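Local structure of uncharacterized protein YPL067C (Saccharomyces cerevisiae, 5KCI) at residues Q21-I26 against H148-V153. The protein is of unknown function but belongs to the DUF3605 family and may be a histidine triad protein connected with amyloid toxicity. Numbering follows the deposited sequence.
Sequences QIKEII and HVAWFV
Segment 21-26 of helix 19-28 runs beside strand 149-152 in roughly the same direction, at 36°, with 9.3 Å between their axes at closest approach. Ile26 lies level with Phe152 and Lys23 with Ala150, and no hydrogen bond links the two segments. Ile26 carries most of the contact. Its CG1 stands anti to the carbonyl carbon (chi1 -73°), and CD1, extended beyond it at chi2 170°, meets Ala150 CB at 3.7 Å and Phe152 CD1 at 4.0 Å. The Ile26 and Phe152 side chains cross at about a right angle. The second branch, Ile26 CG2, rests on the backbone carbonyl of Trp151, 3.6 Å from its O. An alanine at Ile26 would probably open a gap between the helix and Ala150 CB and leave Phe152 CD1 and the Trp151 carbonyl without their aliphatic neighbour. Lys23, poorly ordered, has a chain bent at chi3 and chi4 whose end comes nearer the strand; its NZ lies 3.6 Å from Val149 O, too loose to count as a bond, and 4.0 Å from Ala150 CB. The CB atoms of Ala150 and Phe152 point toward the helix, those of Val149 and Trp151 away from it, Val149 touching helix 141-146 and Trp151 helix 120-135, where its NE1 bonds to Asn131. The strand is an outermost one of the four-stranded antiparallel sheet, paired with strand 165-172; the Phe152 ring stacks on His168 of that strand, and Ile22 brings the helix onto its Leu170.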
loop_
_atom_site.group_PDB
_atom_site.type_symbol
_atom_site.label_atom_id
_atom_site.label_comp_id
_atom_site.label_asym_id
_atom_site.label_seq_id
_atom_site.Cartn_x
_atom_site.Cartn_y
_atom_site.Cartn_z
ATOM N N GLN A 21 -8.337 -14.022 8.688
ATOM C CA GLN A 21 -9.460 -13.096 8.678
ATOM C C GLN A 21 -9.220 -11.947 7.706
ATOM O O GLN A 21 -10.137 -11.546 6.978
ATOM C CB GLN A 21 -9.703 -12.576 10.090
ATOM C CG GLN A 21 -10.099 -13.681 11.051
ATOM C CD GLN A 21 -10.320 -13.167 12.462
ATOM O OE1 GLN A 21 -9.449 -12.518 13.041
ATOM N NE2 GLN A 21 -11.498 -13.443 13.015
ATOM N N ILE A 22 -8.008 -11.385 7.713
ATOM C CA ILE A 22 -7.634 -10.340 6.760
ATOM C C ILE A 22 -7.862 -10.817 5.335
ATOM O O ILE A 22 -8.461 -10.112 4.515
ATOM C CB ILE A 22 -6.175 -9.903 6.992
ATOM C CG1 ILE A 22 -6.050 -9.273 8.375
ATOM C CG2 ILE A 22 -5.735 -8.877 5.948
ATOM C CD1 ILE A 22 -4.628 -9.028 8.841
ATOM N N LYS A 23 -7.416 -12.035 5.021
ATOM C CA LYS A 23 -7.598 -12.538 3.666
ATOM C C LYS A 23 -9.081 -12.685 3.335
ATOM O O LYS A 23 -9.513 -12.342 2.223
ATOM C CB LYS A 23 -6.851 -13.861 3.489
ATOM C CG LYS A 23 -5.333 -13.701 3.496
ATOM C CD LYS A 23 -4.608 -14.908 2.911
ATOM C CE LYS A 23 -4.224 -14.706 1.446
ATOM N NZ LYS A 23 -3.369 -13.504 1.211
ATOM N N GLU A 24 -9.879 -13.155 4.290
ATOM C CA GLU A 24 -11.302 -13.330 4.017
ATOM C C GLU A 24 -11.982 -11.986 3.786
ATOM O O GLU A 24 -12.811 -11.847 2.879
ATOM C CB GLU A 24 -11.972 -14.076 5.172
ATOM C CG GLU A 24 -11.601 -15.551 5.270
ATOM C CD GLU A 24 -12.052 -16.190 6.581
ATOM O OE1 GLU A 24 -12.860 -15.570 7.307
ATOM O OE2 GLU A 24 -11.587 -17.310 6.886
ATOM N N ILE A 25 -11.640 -10.986 4.600
ATOM C CA ILE A 25 -12.193 -9.641 4.425
ATOM C C ILE A 25 -11.803 -9.059 3.071
ATOM O O ILE A 25 -12.633 -8.451 2.378
ATOM C CB ILE A 25 -11.737 -8.745 5.592
ATOM C CG1 ILE A 25 -12.395 -9.220 6.893
ATOM C CG2 ILE A 25 -12.079 -7.261 5.331
ATOM C CD1 ILE A 25 -11.793 -8.622 8.162
ATOM N N ILE A 26 -10.535 -9.210 2.674
ATOM C CA ILE A 26 -10.106 -8.647 1.397
ATOM C C ILE A 26 -10.837 -9.341 0.252
ATOM O O ILE A 26 -11.289 -8.697 -0.714
ATOM C CB ILE A 26 -8.576 -8.760 1.260
ATOM C CG1 ILE A 26 -7.885 -7.759 2.188
ATOM C CG2 ILE A 26 -8.126 -8.516 -0.171
ATOM C CD1 ILE A 26 -6.355 -7.976 2.290
ATOM N N HIS A 148 1.741 -14.820 2.375
ATOM C CA HIS A 148 1.822 -13.838 3.443
ATOM C C HIS A 148 2.009 -12.430 2.900
ATOM O O HIS A 148 2.542 -11.548 3.579
ATOM C CB HIS A 148 2.949 -14.222 4.401
ATOM C CG HIS A 148 2.579 -15.366 5.278
ATOM N ND1 HIS A 148 3.471 -15.987 6.137
ATOM C CD2 HIS A 148 1.393 -15.997 5.439
ATOM C CE1 HIS A 148 2.841 -16.955 6.782
ATOM N NE2 HIS A 148 1.582 -16.981 6.380
ATOM N N VAL A 149 1.542 -12.217 1.674
ATOM C CA VAL A 149 1.412 -10.887 1.105
ATOM C C VAL A 149 -0.046 -10.696 0.716
ATOM O O VAL A 149 -0.622 -11.550 0.031
ATOM C CB VAL A 149 2.299 -10.704 -0.138
ATOM C CG1 VAL A 149 2.184 -9.243 -0.661
ATOM C CG2 VAL A 149 3.740 -11.046 0.165
ATOM N N ALA A 150 -0.629 -9.566 1.111
ATOM C CA ALA A 150 -1.975 -9.235 0.666
ATOM C C ALA A 150 -2.028 -7.754 0.356
ATOM O O ALA A 150 -1.180 -6.982 0.797
ATOM C CB ALA A 150 -3.035 -9.568 1.730
ATOM N N TRP A 151 -3.063 -7.349 -0.372
ATOM C CA TRP A 151 -3.171 -5.936 -0.690
ATOM C C TRP A 151 -4.629 -5.587 -0.933
ATOM O O TRP A 151 -5.446 -6.448 -1.272
ATOM C CB TRP A 151 -2.314 -5.546 -1.909
ATOM C CG TRP A 151 -2.756 -6.124 -3.217
ATOM C CD1 TRP A 151 -2.365 -7.319 -3.767
ATOM C CD2 TRP A 151 -3.663 -5.524 -4.172
ATOM N NE1 TRP A 151 -2.980 -7.501 -4.986
ATOM C CE2 TRP A 151 -3.774 -6.417 -5.257
ATOM C CE3 TRP A 151 -4.387 -4.334 -4.197
ATOM C CZ2 TRP A 151 -4.585 -6.154 -6.380
ATOM C CZ3 TRP A 151 -5.205 -4.069 -5.325
ATOM C CH2 TRP A 151 -5.288 -4.978 -6.389
ATOM N N PHE A 152 -4.938 -4.304 -0.718
ATOM C CA PHE A 152 -6.258 -3.798 -1.038
ATOM C C PHE A 152 -6.159 -2.315 -1.317
ATOM O O PHE A 152 -5.241 -1.629 -0.872
ATOM C CB PHE A 152 -7.276 -4.010 0.081
ATOM C CG PHE A 152 -6.885 -3.380 1.392
ATOM C CD1 PHE A 152 -6.010 -4.023 2.278
ATOM C CD2 PHE A 152 -7.426 -2.172 1.776
ATOM C CE1 PHE A 152 -5.669 -3.432 3.468
ATOM C CE2 PHE A 152 -7.085 -1.572 2.972
ATOM C CZ PHE A 152 -6.218 -2.195 3.829
ATOM N N VAL A 153 -7.164 -1.828 -2.034
ATOM C CA VAL A 153 -7.296 -0.414 -2.303
ATOM C C VAL A 153 -8.632 0.028 -1.723
ATOM O O VAL A 153 -9.677 -0.520 -2.087
ATOM C CB VAL A 153 -7.242 -0.122 -3.812
ATOM C CG1 VAL A 153 -7.554 1.324 -4.061
ATOM C CG2 VAL A 153 -5.851 -0.479 -4.343
#